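Local coordinates for heme oxygenase (Chlamydomonas reinhardtii, PDB 4RAJ), which probably cleaves heme oxidatively to biliverdin, releasing iron and carbon monoxide, and is described here in its heme-free state, at residues A[128-131]-A[132-136]; A[159-162]-A[163-166]; A[173-176]-A[177-180]; A[211-214]-A[215-218]. All coordinates share one frame; numbering follows the deposited sequence.

Contact 1: A[128-131]-A[132-136]; sequences HLAS and LGRSS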
loop_
_atom_site.group_PDB
_atom_site.type_symbol
_atom_site.label_atom_id
_atom_site.label_comp_id
_atom_site.label_asym_id
_atom_site.label_seq_id
_atom_site.Cartn_x
_atom_site.Cartn_y
_atom_site.Cartn_z
ATOM N N HIS A 128 -13.354 3.925 -4.142
ATOM C CA HIS A 128 -13.264 4.748 -2.944
ATOM C C HIS A 128 -12.099 5.728 -3.027
ATOM O O HIS A 128 -12.242 6.904 -2.698
ATOM C CB HIS A 128 -13.118 3.874 -1.701
ATOM C CG HIS A 128 -13.058 4.658 -0.429
ATOM N ND1 HIS A 128 -14.102 5.448 0.003
ATOM C CD2 HIS A 128 -12.079 4.789 0.495
ATOM C CE1 HIS A 128 -13.770 6.027 1.144
ATOM N NE2 HIS A 128 -12.550 5.639 1.467
ATOM N N LEU A 129 -10.940 5.242 -3.459
ATOM C CA LEU A 129 -9.768 6.097 -3.602
ATOM C C LEU A 129 -9.990 7.198 -4.635
ATOM O O LEU A 129 -9.614 8.358 -4.413
ATOM C CB LEU A 129 -8.542 5.257 -3.993
ATOM C CG LEU A 129 -8.058 4.321 -2.886
ATOM C CD1 LEU A 129 -7.016 3.316 -3.393
ATOM C CD2 LEU A 129 -7.479 5.137 -1.744
ATOM N N ALA A 130 -10.591 6.834 -5.764
ATOM C CA ALA A 130 -10.893 7.810 -6.809
ATOM C C ALA A 130 -11.830 8.884 -6.268
ATOM O O ALA A 130 -11.656 10.079 -6.541
ATOM C CB ALA A 130 -11.507 7.133 -8.020
ATOM N N SER A 131 -12.812 8.451 -5.486
ATOM C CA SER A 131 -13.781 9.362 -4.906
ATOM C C SER A 131 -13.126 10.301 -3.895
ATOM O O SER A 131 -13.477 11.476 -3.828
ATOM C CB SER A 131 -14.916 8.586 -4.244
ATOM O OG SER A 131 -15.964 9.459 -3.859
ATOM N N LEU A 132 -12.190 9.781 -3.103
ATOM C CA LEU A 132 -11.462 10.626 -2.175
ATOM C C LEU A 132 -10.657 11.657 -2.942
ATOM O O LEU A 132 -10.575 12.810 -2.533
ATOM C CB LEU A 132 -10.540 9.801 -1.273
ATOM C CG LEU A 132 -11.155 8.958 -0.164
ATOM C CD1 LEU A 132 -10.034 8.211 0.566
ATOM C CD2 LEU A 132 -11.977 9.823 0.815
ATOM N N GLY A 133 -10.082 11.240 -4.066
ATOM C CA GLY A 133 -9.244 12.120 -4.863
ATOM C C GLY A 133 -10.045 13.287 -5.400
ATOM O O GLY A 133 -9.547 14.413 -5.490
ATOM N N ARG A 134 -11.296 13.011 -5.749
ATOM C CA ARG A 134 -12.184 14.032 -6.282
ATOM C C ARG A 134 -12.685 14.979 -5.200
ATOM O O ARG A 134 -12.582 16.191 -5.346
ATOM C CB ARG A 134 -13.373 13.381 -6.994
ATOM C CG ARG A 134 -13.304 13.430 -8.516
ATOM C CD ARG A 134 -13.876 12.166 -9.159
ATOM N NE ARG A 134 -15.016 11.618 -8.424
ATOM C CZ ARG A 134 -15.215 10.317 -8.219
ATOM N NH1 ARG A 134 -14.351 9.429 -8.694
ATOM N NH2 ARG A 134 -16.273 9.900 -7.537
ATOM N N SER A 135 -13.218 14.428 -4.113
ATOM C CA SER A 135 -13.962 15.230 -3.142
ATOM C C SER A 135 -13.204 15.625 -1.861
ATOM O O SER A 135 -13.480 16.674 -1.290
ATOM C CB SER A 135 -15.255 14.498 -2.764
ATOM O OG SER A 135 -15.000 13.225 -2.192
ATOM N N SER A 136 -12.266 14.807 -1.388
ATOM C CA SER A 136 -11.501 15.189 -0.193
ATOM C C SER A 136 -10.090 14.619 -0.212
ATOM O O SER A 136 -9.797 13.647 0.487
ATOM C CB SER A 136 -12.215 14.736 1.076
ATOM O OG SER A 136 -12.724 13.428 0.922
#
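The carbonyl oxygen of Ser131 is gripped twice by Ser135: the hydroxyl OG donates to it at 2.8 Å and the amide N at 3.0 Å. The two donors come from opposite faces of the carbonyl plane, the hydroxyl standing well above it. In Ser135 the OG sits between the backbone N and the carbonyl carbon (chi1 60°), which turns it back down the helix onto that oxygen; Arg134 N adds a weak third bond. The Arg134 chain also folds backward, bent at chi2 and chi3, and lays one face of its guanidinium over Ser131 CA, with NH1 3.7 Å from Ala130 CB. One turn earlier, Leu132 places CG over a face of the His128 ring, 4.2 Å from its centroid, while CD1 lies 3.7 Å from NE2 of His128. That NE2 is hydrogen-bonded to OE1 of Glu213 in helix 204-227. Replacing the histidine with an alanine would probably strip Leu132 of this ring face and leave Glu213 without one of its partners. Leu129 and Leu132 both pack on helix 140-151. The whole is a worked case of the last turn of an alpha-helix, 120-135, ended by a serine whose side chain doubles the i to i-4 backbone bond.

Contact 2: A[159-162]-A[163-166]; sequences KRWA and RKIF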
loop_
_atom_site.group_PDB
_atom_site.type_symbol
_atom_site.label_atom_id
_atom_site.label_comp_id
_atom_site.label_asym_id
_atom_site.label_seq_id
_atom_site.Cartn_x
_atom_site.Cartn_y
_atom_site.Cartn_z
ATOM N N LYS A 159 9.984 -9.387 1.385
ATOM C CA LYS A 159 11.080 -9.296 0.426
ATOM C C LYS A 159 12.176 -10.328 0.711
ATOM O O LYS A 159 12.642 -11.034 -0.195
ATOM C CB LYS A 159 11.654 -7.877 0.454
ATOM C CG LYS A 159 13.055 -7.730 -0.066
ATOM C CD LYS A 159 13.386 -6.257 -0.138
ATOM C CE LYS A 159 14.867 -6.026 -0.136
ATOM N NZ LYS A 159 15.189 -4.614 -0.476
ATOM N N ARG A 160 12.567 -10.427 1.977
ATOM C CA ARG A 160 13.605 -11.374 2.379
ATOM C C ARG A 160 13.203 -12.826 2.115
ATOM O O ARG A 160 14.035 -13.641 1.678
ATOM C CB ARG A 160 13.955 -11.182 3.860
ATOM C CG ARG A 160 15.052 -10.147 4.096
ATOM C CD ARG A 160 15.130 -9.728 5.560
ATOM N NE ARG A 160 14.992 -8.280 5.710
ATOM C CZ ARG A 160 14.686 -7.661 6.848
ATOM N NH1 ARG A 160 14.477 -8.365 7.954
ATOM N NH2 ARG A 160 14.582 -6.337 6.879
ATOM N N TRP A 161 11.944 -13.156 2.393
ATOM C CA TRP A 161 11.430 -14.498 2.128
ATOM C C TRP A 161 11.353 -14.781 0.636
ATOM O O TRP A 161 11.746 -15.857 0.190
ATOM C CB TRP A 161 10.045 -14.697 2.760
ATOM C CG TRP A 161 10.091 -15.174 4.170
ATOM C CD1 TRP A 161 9.691 -14.495 5.281
ATOM C CD2 TRP A 161 10.575 -16.441 4.626
ATOM N NE1 TRP A 161 9.897 -15.261 6.403
ATOM C CE2 TRP A 161 10.437 -16.461 6.027
ATOM C CE3 TRP A 161 11.125 -17.556 3.986
ATOM C CZ2 TRP A 161 10.821 -17.560 6.800
ATOM C CZ3 TRP A 161 11.510 -18.642 4.755
ATOM C CH2 TRP A 161 11.352 -18.636 6.147
ATOM N N ALA A 162 10.852 -13.826 -0.139
ATOM C CA ALA A 162 10.804 -14.003 -1.591
ATOM C C ALA A 162 12.189 -14.307 -2.154
ATOM O O ALA A 162 12.358 -15.228 -2.964
ATOM C CB ALA A 162 10.219 -12.757 -2.270
ATOM N N ARG A 163 13.187 -13.539 -1.718
ATOM C CA ARG A 163 14.536 -13.721 -2.237
ATOM C C ARG A 163 15.097 -15.094 -1.844
ATOM O O ARG A 163 15.768 -15.750 -2.639
ATOM C CB ARG A 163 15.455 -12.599 -1.748
ATOM C CG ARG A 163 16.905 -12.733 -2.199
ATOM C CD ARG A 163 17.543 -11.374 -2.482
ATOM N NE ARG A 163 17.012 -10.760 -3.701
ATOM C CZ ARG A 163 16.197 -9.715 -3.730
ATOM N NH1 ARG A 163 15.768 -9.254 -4.902
ATOM N NH2 ARG A 163 15.807 -9.128 -2.600
ATOM N N LYS A 164 14.788 -15.536 -0.632
ATOM C CA LYS A 164 15.276 -16.821 -0.145
ATOM C C LYS A 164 14.616 -17.991 -0.879
ATOM O O LYS A 164 15.289 -18.874 -1.404
ATOM C CB LYS A 164 15.031 -16.945 1.364
ATOM C CG LYS A 164 15.652 -18.189 1.995
ATOM C CD LYS A 164 15.351 -18.260 3.480
ATOM C CE LYS A 164 16.346 -19.156 4.209
ATOM N NZ LYS A 164 17.649 -18.462 4.431
ATOM N N ILE A 165 13.294 -17.992 -0.918
ATOM C CA ILE A 165 12.555 -19.120 -1.460
ATOM C C ILE A 165 12.638 -19.197 -2.986
ATOM O O ILE A 165 12.758 -20.288 -3.553
ATOM C CB ILE A 165 11.087 -19.065 -1.009
ATOM C CG1 ILE A 165 11.017 -19.230 0.513
ATOM C CG2 ILE A 165 10.262 -20.144 -1.697
ATOM C CD1 ILE A 165 9.621 -19.183 1.081
ATOM N N PHE A 166 12.601 -18.044 -3.647
ATOM C CA PHE A 166 12.628 -18.018 -5.105
ATOM C C PHE A 166 14.041 -17.915 -5.646
ATOM O O PHE A 166 14.226 -17.840 -6.856
ATOM C CB PHE A 166 11.800 -16.857 -5.648
ATOM C CG PHE A 166 10.330 -16.962 -5.341
ATOM C CD1 PHE A 166 9.707 -18.199 -5.256
ATOM C CD2 PHE A 166 9.576 -15.818 -5.137
ATOM C CE1 PHE A 166 8.358 -18.302 -4.974
ATOM C CE2 PHE A 166 8.221 -15.910 -4.851
ATOM C CZ PHE A 166 7.611 -17.156 -4.766
#
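Ile165 N meets Trp161 O at 2.9 Å in an almost straight bond (174° at the hydrogen). Phe166 N to Ala162 O, also 2.9 Å, and Arg163 N to Lys159 O, 3.0 Å, continue the i to i-4 ladder, and Lys164 N closes on Arg160 O.

On one flank of this ladder the Lys159 and Arg163 side chains run alongside each other in the same direction. Both have CG anti to the backbone N, but Lys159 is extended to its end, whereas Arg163 bends at chi2 and chi3; this brings NH2 of Arg163 within 4.0 Å of CG of Lys159. The contact is made by the lysine methylenes, and the charged ends are engaged by the following loop: the ammonium forms a salt bridge with Asp178, and the guanidinium bonds Pro169 O and the hydroxyl of Thr174.

Another flank is aromatic and aliphatic. Ile165 crosses the Trp161 indole obliquely and touches it with the CG1 branch, CD1 standing 3.7 Å from CE3. Lys164 runs beside the same indole and brings CD to 4.1 Å from CZ3, its aliphatic part serving as the neighbour. Ala162, by contrast, meets Phe166 through CB and CD2, 4.2 Å apart, and both turn to helix 50-76, where the Phe166 ring makes an edge-to-face pair with Tyr53. Such a division is characteristic of an amphipathic surface helix, here 155-165 of the all-helical heme oxygenase fold, with one side packed on a neighbouring helix and another fastened to a loop.

Contact 3: A[173-176]-A[177-180]; sequences GTAA and FDYT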
loop_
_atom_site.group_PDB
_atom_site.type_symbol
_atom_site.label_atom_id
_atom_site.label_comp_id
_atom_site.label_asym_id
_atom_site.label_seq_id
_atom_site.Cartn_x
_atom_site.Cartn_y
_atom_site.Cartn_z
ATOM N N GLY A 173 13.111 -9.010 -8.771
ATOM C CA GLY A 173 12.092 -9.820 -8.113
ATOM C C GLY A 173 11.475 -9.275 -6.844
ATOM O O GLY A 173 10.468 -9.812 -6.374
ATOM N N THR A 174 12.067 -8.226 -6.271
ATOM C CA THR A 174 11.455 -7.599 -5.097
ATOM C C THR A 174 11.355 -6.095 -5.243
ATOM O O THR A 174 11.481 -5.362 -4.256
ATOM C CB THR A 174 12.232 -7.930 -3.791
ATOM O OG1 THR A 174 13.549 -7.356 -3.830
ATOM C CG2 THR A 174 12.335 -9.454 -3.583
ATOM N N ALA A 175 11.129 -5.624 -6.471
ATOM C CA ALA A 175 11.086 -4.183 -6.724
ATOM C C ALA A 175 9.930 -3.502 -5.982
ATOM O O ALA A 175 10.018 -2.320 -5.643
ATOM C CB ALA A 175 10.997 -3.902 -8.228
ATOM N N ALA A 176 8.866 -4.253 -5.715
ATOM C CA ALA A 176 7.736 -3.742 -4.933
ATOM C C ALA A 176 8.179 -3.284 -3.547
ATOM O O ALA A 176 7.576 -2.382 -2.959
ATOM C CB ALA A 176 6.647 -4.812 -4.804
ATOM N N PHE A 177 9.229 -3.925 -3.034
ATOM C CA PHE A 177 9.726 -3.692 -1.679
ATOM C C PHE A 177 11.109 -3.016 -1.635
ATOM O O PHE A 177 11.704 -2.888 -0.561
ATOM C CB PHE A 177 9.791 -5.028 -0.934
ATOM C CG PHE A 177 8.500 -5.802 -0.986
ATOM C CD1 PHE A 177 7.414 -5.404 -0.228
ATOM C CD2 PHE A 177 8.373 -6.918 -1.803
ATOM C CE1 PHE A 177 6.223 -6.110 -0.287
ATOM C CE2 PHE A 177 7.187 -7.631 -1.860
ATOM C CZ PHE A 177 6.112 -7.228 -1.106
ATOM N N ASP A 178 11.612 -2.585 -2.785
ATOM C CA ASP A 178 12.949 -1.988 -2.838
ATOM C C ASP A 178 12.923 -0.461 -2.696
ATOM O O ASP A 178 12.002 0.209 -3.177
ATOM C CB ASP A 178 13.661 -2.347 -4.144
ATOM C CG ASP A 178 14.029 -3.825 -4.241
ATOM O OD1 ASP A 178 14.043 -4.553 -3.215
ATOM O OD2 ASP A 178 14.298 -4.263 -5.369
ATOM N N TYR A 179 13.955 0.071 -2.046
ATOM C CA TYR A 179 14.125 1.511 -1.881
ATOM C C TYR A 179 15.562 1.859 -2.207
ATOM O O TYR A 179 16.391 2.024 -1.315
ATOM C CB TYR A 179 13.763 1.948 -0.453
ATOM C CG TYR A 179 12.290 1.702 -0.162
ATOM C CD1 TYR A 179 11.846 0.439 0.236
ATOM C CD2 TYR A 179 11.351 2.715 -0.304
ATOM C CE1 TYR A 179 10.495 0.187 0.478
ATOM C CE2 TYR A 179 9.989 2.477 -0.057
ATOM C CZ TYR A 179 9.576 1.209 0.331
ATOM O OH TYR A 179 8.241 0.941 0.569
ATOM N N THR A 180 15.853 1.971 -3.497
ATOM C CA THR A 180 17.235 2.082 -3.958
ATOM C C THR A 180 17.754 3.525 -4.022
ATOM O O THR A 180 18.929 3.747 -4.324
ATOM C CB THR A 180 17.384 1.452 -5.341
ATOM O OG1 THR A 180 16.587 2.192 -6.273
ATOM C CG2 THR A 180 16.911 0.008 -5.310
HETATM O O HOH W 1 14.408 -6.650 -6.910
HETATM O O HOH W 2 11.074 0.055 -6.453
#
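Phe177 turns its amide back onto Thr174, N to O at 2.9 Å. This i to i-3 bond closes a beta turn whose corners are Ala175 and Ala176. The methyl of Ala176 lies over one face of the Phe177 ring, CB 4.2 Å from the centroid, in a CH-pi contact toward the rim. The ring continues into a cluster with Tyr53, Leu57 and Met151, near a bound polyether that probably came from the crystallisation liquor.

At Asp178 the backbone makes a second, overlapping turn through a weak bond, N to Ala175 O at 3.3 Å. The carboxylate reaches back toward Thr174, which it crosses at about a right angle. Its OD1 accepts the threonine hydroxyl OG1 at 2.9 Å on the syn side, 24° out of the carboxylate plane, and also takes a salt bridge from Lys159 of helix 155-165. The hydroxyl lies between the backbone N and the carbonyl carbon of Thr174 (chi1 65°), a rotation that aims it at the aspartate. The other oxygen, OD2, takes a water at 2.8 Å that in turn accepts Thr174 N at 2.9 Å. A second water joins the segments more loosely, donating to Ala175 O and weakly to Asp178 O.

An asparagine here would probably leave that lysine without its counter-charge and offer the threonine hydroxyl only a neutral acceptor. Thr174 O, itself an acceptor, lies 2.9 Å from Asp178 OD1 and would disfavour the charge, a cost that lysine, hydroxyl and water together probably offset, fixing an irregular loop through both carboxylate oxygens.

Contact 4: A[211-214]-A[215-218]; sequences LSEH and LAAF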
loop_
_atom_site.group_PDB
_atom_site.type_symbol
_atom_site.label_atom_id
_atom_site.label_comp_id
_atom_site.label_asym_id
_atom_site.label_seq_id
_atom_site.Cartn_x
_atom_site.Cartn_y
_atom_site.Cartn_z
ATOM N N LEU A 211 -8.476 9.124 11.011
ATOM C CA LEU A 211 -8.576 7.889 11.791
ATOM C C LEU A 211 -9.468 6.884 11.063
ATOM O O LEU A 211 -9.087 5.729 10.884
ATOM C CB LEU A 211 -9.124 8.168 13.207
ATOM C CG LEU A 211 -9.412 6.949 14.097
ATOM C CD1 LEU A 211 -8.248 5.989 14.013
ATOM C CD2 LEU A 211 -9.637 7.366 15.542
ATOM N N SER A 212 -10.652 7.328 10.646
ATOM C CA SER A 212 -11.589 6.433 9.985
ATOM C C SER A 212 -11.002 5.867 8.697
ATOM O O SER A 212 -11.181 4.699 8.403
ATOM C CB SER A 212 -12.903 7.146 9.691
ATOM O OG SER A 212 -13.586 7.434 10.893
ATOM N N GLU A 213 -10.302 6.695 7.930
ATOM C CA GLU A 213 -9.776 6.236 6.656
ATOM C C GLU A 213 -8.605 5.270 6.853
ATOM O O GLU A 213 -8.427 4.358 6.057
ATOM C CB GLU A 213 -9.366 7.425 5.788
ATOM C CG GLU A 213 -10.583 8.177 5.236
ATOM C CD GLU A 213 -11.478 7.298 4.375
ATOM O OE1 GLU A 213 -10.950 6.496 3.565
ATOM O OE2 GLU A 213 -12.717 7.405 4.512
ATOM N N HIS A 214 -7.826 5.481 7.913
ATOM C CA HIS A 214 -6.751 4.567 8.325
ATOM C C HIS A 214 -7.331 3.162 8.594
ATOM O O HIS A 214 -6.824 2.162 8.094
ATOM C CB HIS A 214 -6.049 5.146 9.568
ATOM C CG HIS A 214 -5.034 4.245 10.209
ATOM N ND1 HIS A 214 -3.886 3.830 9.569
ATOM C CD2 HIS A 214 -4.978 3.725 11.460
ATOM C CE1 HIS A 214 -3.170 3.083 10.394
ATOM N NE2 HIS A 214 -3.817 2.994 11.544
ATOM N N LEU A 215 -8.409 3.094 9.373
ATOM C CA LEU A 215 -9.055 1.813 9.646
ATOM C C LEU A 215 -9.620 1.213 8.359
ATOM O O LEU A 215 -9.598 -0.005 8.165
ATOM C CB LEU A 215 -10.174 1.983 10.686
ATOM C CG LEU A 215 -9.725 2.466 12.061
ATOM C CD1 LEU A 215 -10.955 2.729 12.938
ATOM C CD2 LEU A 215 -8.796 1.446 12.708
ATOM N N ALA A 216 -10.144 2.073 7.486
ATOM C CA ALA A 216 -10.776 1.606 6.250
ATOM C C ALA A 216 -9.753 0.940 5.337
ATOM O O ALA A 216 -10.081 -0.010 4.624
ATOM C CB ALA A 216 -11.464 2.756 5.509
ATOM N N ALA A 217 -8.521 1.440 5.357
ATOM C CA ALA A 217 -7.470 0.854 4.522
ATOM C C ALA A 217 -7.198 -0.581 4.947
ATOM O O ALA A 217 -7.053 -1.461 4.100
ATOM C CB ALA A 217 -6.198 1.696 4.586
ATOM N N PHE A 218 -7.146 -0.833 6.255
ATOM C CA PHE A 218 -7.020 -2.212 6.739
ATOM C C PHE A 218 -8.212 -3.042 6.277
ATOM O O PHE A 218 -8.065 -4.174 5.814
ATOM C CB PHE A 218 -6.923 -2.271 8.265
ATOM C CG PHE A 218 -5.579 -1.908 8.807
ATOM C CD1 PHE A 218 -4.591 -2.876 8.946
ATOM C CD2 PHE A 218 -5.298 -0.607 9.196
ATOM C CE1 PHE A 218 -3.344 -2.550 9.455
ATOM C CE2 PHE A 218 -4.049 -0.272 9.701
ATOM C CZ PHE A 218 -3.071 -1.245 9.826
#
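His214 and Phe218, one helical turn apart, form an edge-to-face pair: the phenyl edge is directed at the imidazole face, with planes at 89° and centroids 5.3 Å apart. The touching edge is the CD2-CE2 side of Phe218. CE2 comes to 3.5 Å from CE1 of His214, and CD2 lies 3.3 Å from the backbone O of the same histidine, which sits near the plane of the phenyl ring. In His214, CG anti to the backbone N (chi1 173°) carries the imidazole outward from the helix, beside the phenyl ring, which leans back toward it. Both imidazole nitrogens are occupied, ND1 by Thr146 and NE2 by Ser28, so the rotation of the ring that receives the phenyl edge is set from outside.

Leu211 and Leu215 form a looser pair, CD1 to CG at 4.3 Å. Behind the side chains the backbone keeps helical bonds, Leu215 N to Leu211 O at 3.1 Å and Ala217 N to Glu213 O at 3.0 Å. Phe218 also lines the site of a polyether that probably came from the crystallisation liquor, though such molecules often mark pockets.

In the fold, this part of helix 204-227 lies among three others. Leu211 and His214 face helix 20-27, and Ala217 and Phe218 meet Thr146 of helix 140-151, whose His143 also bonds the Glu213 carboxylate. Glu213 and Ala217 touch Leu132 and Tyr125 of helix 120-135, respectively.

Along the chain the contacts follow one another in series, from 128-136 through 159-166 and 173-180 to 211-218, all within the heme oxygenase domain of an all-helical protein. In space they form two pairs on opposite sides of the chain's centre. Contacts 1 and 4, with centres about 14 Å apart, join helices 120-135 and 204-227 directly. Contacts 2 and 3, about 12 Å between centres, join helix 155-165 to the loop that follows it. Between the pairs nothing touches: the centres of contacts 1 and 2 are about 35 Å apart. The links within each pair are thus local, while helix 140-151, packing against contacts 1, 3 and 4, ties the two sides of the helical fold together.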